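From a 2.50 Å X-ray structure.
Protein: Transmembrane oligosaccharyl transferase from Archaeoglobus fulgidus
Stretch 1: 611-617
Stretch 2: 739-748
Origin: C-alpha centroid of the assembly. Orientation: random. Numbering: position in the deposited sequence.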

# COMPACT_ATOMS: atom_id res chain seq x y z
N ASP A 611 5.41 4.52 -15.94
CA ASP A 611 4.02 4.42 -16.39
C ASP A 611 3.33 5.77 -16.55
O ASP A 611 3.90 6.81 -16.24
CB ASP A 611 3.21 3.42 -15.55
CG ASP A 611 2.64 4.01 -14.28
OD1 ASP A 611 3.11 5.08 -13.80
OD2 ASP A 611 1.72 3.36 -13.74
N ILE A 612 2.11 5.75 -17.06
CA ILE A 612 1.48 7.00 -17.43
C ILE A 612 1.11 7.78 -16.19
O ILE A 612 0.93 9.00 -16.23
CB ILE A 612 0.27 6.76 -18.34
CG1 ILE A 612 -0.20 8.10 -18.95
CG2 ILE A 612 -0.86 6.06 -17.57
CD1 ILE A 612 -1.30 7.96 -19.97
N GLU A 613 1.02 7.08 -15.06
CA GLU A 613 0.65 7.72 -13.81
C GLU A 613 1.83 8.52 -13.26
O GLU A 613 1.67 9.66 -12.82
CB GLU A 613 0.15 6.67 -12.81
CG GLU A 613 -1.20 6.08 -13.19
CD GLU A 613 -1.80 5.17 -12.13
OE1 GLU A 613 -3.01 4.87 -12.21
OE2 GLU A 613 -1.05 4.75 -11.22
N MET A 614 3.00 7.89 -13.28
CA MET A 614 4.27 8.57 -13.03
C MET A 614 4.44 9.82 -13.90
O MET A 614 4.91 10.85 -13.43
CB MET A 614 5.42 7.59 -13.28
CG MET A 614 5.50 6.51 -12.19
SD MET A 614 6.62 5.15 -12.58
CE MET A 614 8.15 6.09 -12.85
N GLU A 615 4.04 9.71 -15.16
CA GLU A 615 4.17 10.84 -16.08
C GLU A 615 3.19 11.95 -15.69
O GLU A 615 3.53 13.13 -15.75
CB GLU A 615 3.90 10.38 -17.52
CG GLU A 615 3.92 11.50 -18.57
CD GLU A 615 3.50 11.00 -19.95
OE1 GLU A 615 2.36 10.53 -20.08
OE2 GLU A 615 4.30 11.09 -20.92
N THR A 616 1.99 11.56 -15.28
CA THR A 616 0.92 12.52 -15.03
C THR A 616 0.57 12.69 -13.56
O THR A 616 1.18 13.48 -12.86
CB THR A 616 -0.32 12.18 -15.84
OG1 THR A 616 -0.84 10.92 -15.39
CG2 THR A 616 0.01 12.10 -17.32
N GLY A 617 -0.45 11.97 -13.09
CA GLY A 617 -1.03 12.22 -11.78
C GLY A 617 -0.09 12.07 -10.59
O GLY A 617 -0.16 12.84 -9.63
N THR A 739 -8.98 11.92 -18.88
CA THR A 739 -8.31 10.63 -18.70
C THR A 739 -6.82 10.80 -18.92
O THR A 739 -6.40 11.69 -19.68
CB THR A 739 -8.84 9.56 -19.68
OG1 THR A 739 -8.59 9.99 -21.02
CG2 THR A 739 -10.35 9.31 -19.48
N MET A 740 -6.02 9.95 -18.30
CA MET A 740 -4.57 10.14 -18.30
C MET A 740 -3.93 10.15 -19.69
O MET A 740 -3.01 10.92 -19.95
CB MET A 740 -3.90 9.14 -17.37
CG MET A 740 -4.08 9.51 -15.91
SD MET A 740 -3.45 8.29 -14.74
CE MET A 740 -4.45 6.87 -15.25
N GLY A 741 -4.42 9.29 -20.58
CA GLY A 741 -3.99 9.30 -21.97
C GLY A 741 -4.21 10.65 -22.64
O GLY A 741 -3.35 11.16 -23.38
N THR A 742 -5.36 11.24 -22.37
CA THR A 742 -5.64 12.58 -22.87
C THR A 742 -4.71 13.61 -22.20
O THR A 742 -4.22 14.55 -22.85
CB THR A 742 -7.11 12.94 -22.67
OG1 THR A 742 -7.91 12.05 -23.46
CG2 THR A 742 -7.37 14.38 -23.08
N GLN A 743 -4.45 13.42 -20.92
CA GLN A 743 -3.55 14.34 -20.23
C GLN A 743 -2.19 14.35 -20.89
O GLN A 743 -1.58 15.41 -21.05
CB GLN A 743 -3.42 13.98 -18.76
CG GLN A 743 -4.72 14.07 -18.01
CD GLN A 743 -4.50 13.90 -16.53
OE1 GLN A 743 -3.38 14.04 -16.06
NE2 GLN A 743 -5.56 13.59 -15.79
N GLU A 744 -1.70 13.17 -21.26
CA GLU A 744 -0.40 13.07 -21.91
C GLU A 744 -0.42 13.78 -23.28
O GLU A 744 0.51 14.52 -23.64
CB GLU A 744 -0.01 11.59 -22.08
CG GLU A 744 1.07 11.35 -23.13
CD GLU A 744 1.43 9.87 -23.27
OE1 GLU A 744 1.60 9.40 -24.42
OE2 GLU A 744 1.54 9.18 -22.23
N VAL A 745 -1.51 13.56 -24.04
CA VAL A 745 -1.70 14.25 -25.31
C VAL A 745 -1.64 15.76 -25.09
O VAL A 745 -0.94 16.47 -25.80
CB VAL A 745 -3.02 13.85 -26.02
CG1 VAL A 745 -3.30 14.78 -27.17
CG2 VAL A 745 -2.93 12.41 -26.54
N LEU A 746 -2.35 16.25 -24.08
CA LEU A 746 -2.33 17.67 -23.79
C LEU A 746 -0.94 18.18 -23.33
O LEU A 746 -0.50 19.27 -23.71
CB LEU A 746 -3.43 18.04 -22.80
CG LEU A 746 -4.85 17.81 -23.34
CD1 LEU A 746 -5.92 18.21 -22.31
CD2 LEU A 746 -5.05 18.57 -24.65
N TYR A 747 -0.25 17.39 -22.51
CA TYR A 747 1.10 17.72 -22.08
C TYR A 747 1.99 17.94 -23.29
O TYR A 747 2.76 18.90 -23.34
CB TYR A 747 1.70 16.56 -21.28
CG TYR A 747 1.31 16.49 -19.84
CD1 TYR A 747 0.23 17.20 -19.35
CD2 TYR A 747 2.05 15.73 -18.95
CE1 TYR A 747 -0.11 17.15 -18.01
CE2 TYR A 747 1.72 15.67 -17.60
CZ TYR A 747 0.64 16.38 -17.14
OH TYR A 747 0.30 16.31 -15.80
N LYS A 748 1.89 17.02 -24.26
CA LYS A 748 2.68 17.08 -25.48
C LYS A 748 2.31 18.29 -26.31
O LYS A 748 3.18 18.98 -26.86
CB LYS A 748 2.49 15.81 -26.32
CG LYS A 748 3.06 14.59 -25.68
CD LYS A 748 2.85 13.34 -26.52
CE LYS A 748 3.64 12.19 -25.90
NZ LYS A 748 3.23 10.85 -26.38
O HOH W 1 2.44 16.22 -13.88

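A short helical turn packs against the first turns of a longer helix through mixed side-chain contacts, chiefly van der Waals in character, with one close pair of acid groups and one bridging water but no clear direct hydrogen bond between the two stretches. It illustrates a general principle: segments more than a hundred residues apart in sequence can meet mainly through packing, while many of their polar groups are satisfied within each segment.

The short turn, residues 612 to 615, is secured from within. Asp 611 caps it, its OD1 accepting from Met 614 N at 2.9 Å in a nearly straight bond and from Glu 613 N at 3.2 Å in a weak one. At the other end, Thr 616 leaves helical geometry, yet its OG1 donates to Ile 612 O at 2.7 Å, the same carbonyl that receives Thr 616 N at 2.9 Å. With its hydroxyl hydrogen spent on its own stretch, Thr 616 is free to meet the partner helix largely through carbon: its CG2 lies 4.0 Å from Tyr 747 CE2, and its CB is 3.6 Å from Gln 743 OE1. Thr 616 OG1 itself also packs, 3.6 Å from Met 740 CG.

Met 740 has the largest area covered by the opposing stretch. Its long, unbranched side chain, with chi1 m, chi2 t and chi3 m, reaches past Thr 616 OG1 and places Met 740 SD 3.5 Å from Glu 613 CG, so that the aliphatic part of a charged residue serves as a packing surface. Ile 612, extended with both chi angles t, reaches the longer helix near its start. Ile 612 CD1 sits 3.9 Å from Met 740 CB and 3.4 Å from both Met 740 O and Gly 741 N. The methyl packs directly on the helix backbone at Gly 741.

Farther along the longer helix, the contact turns polar. Glu 615 OE1 and Glu 744 OE2 approach to 2.7 Å in a buried setting, a separation that would be costly for two full negative charges and suggests that one acid group probably holds a proton. The other oxygen of Glu 744, OE1, forms a salt bridge with Lys 748 NZ at 2.9 Å, one turn later in the same helix. Lysine suits this place because its extended chain carries the positive charge back to Glu 744 OE1.

Tyr 747 completes the contact. Its ring presents an edge to the backbone of the short turn, with Tyr 747 CE2 3.6 Å from Glu 615 O, while its hydroxyl reaches beyond to a water. That water is 2.9 Å from Tyr 747 OH and donates to Thr 616 O at 3.2 Å, linking the stretches beside the direct approach of Thr 616 CA to Tyr 747 OH, 3.9 Å. The two stretches bury 438 Å², both sides summed, a modest area built from flexible methionine, branched isoleucine and threonine, the two glutamates, and a tyrosine that offers both ring and hydroxyl.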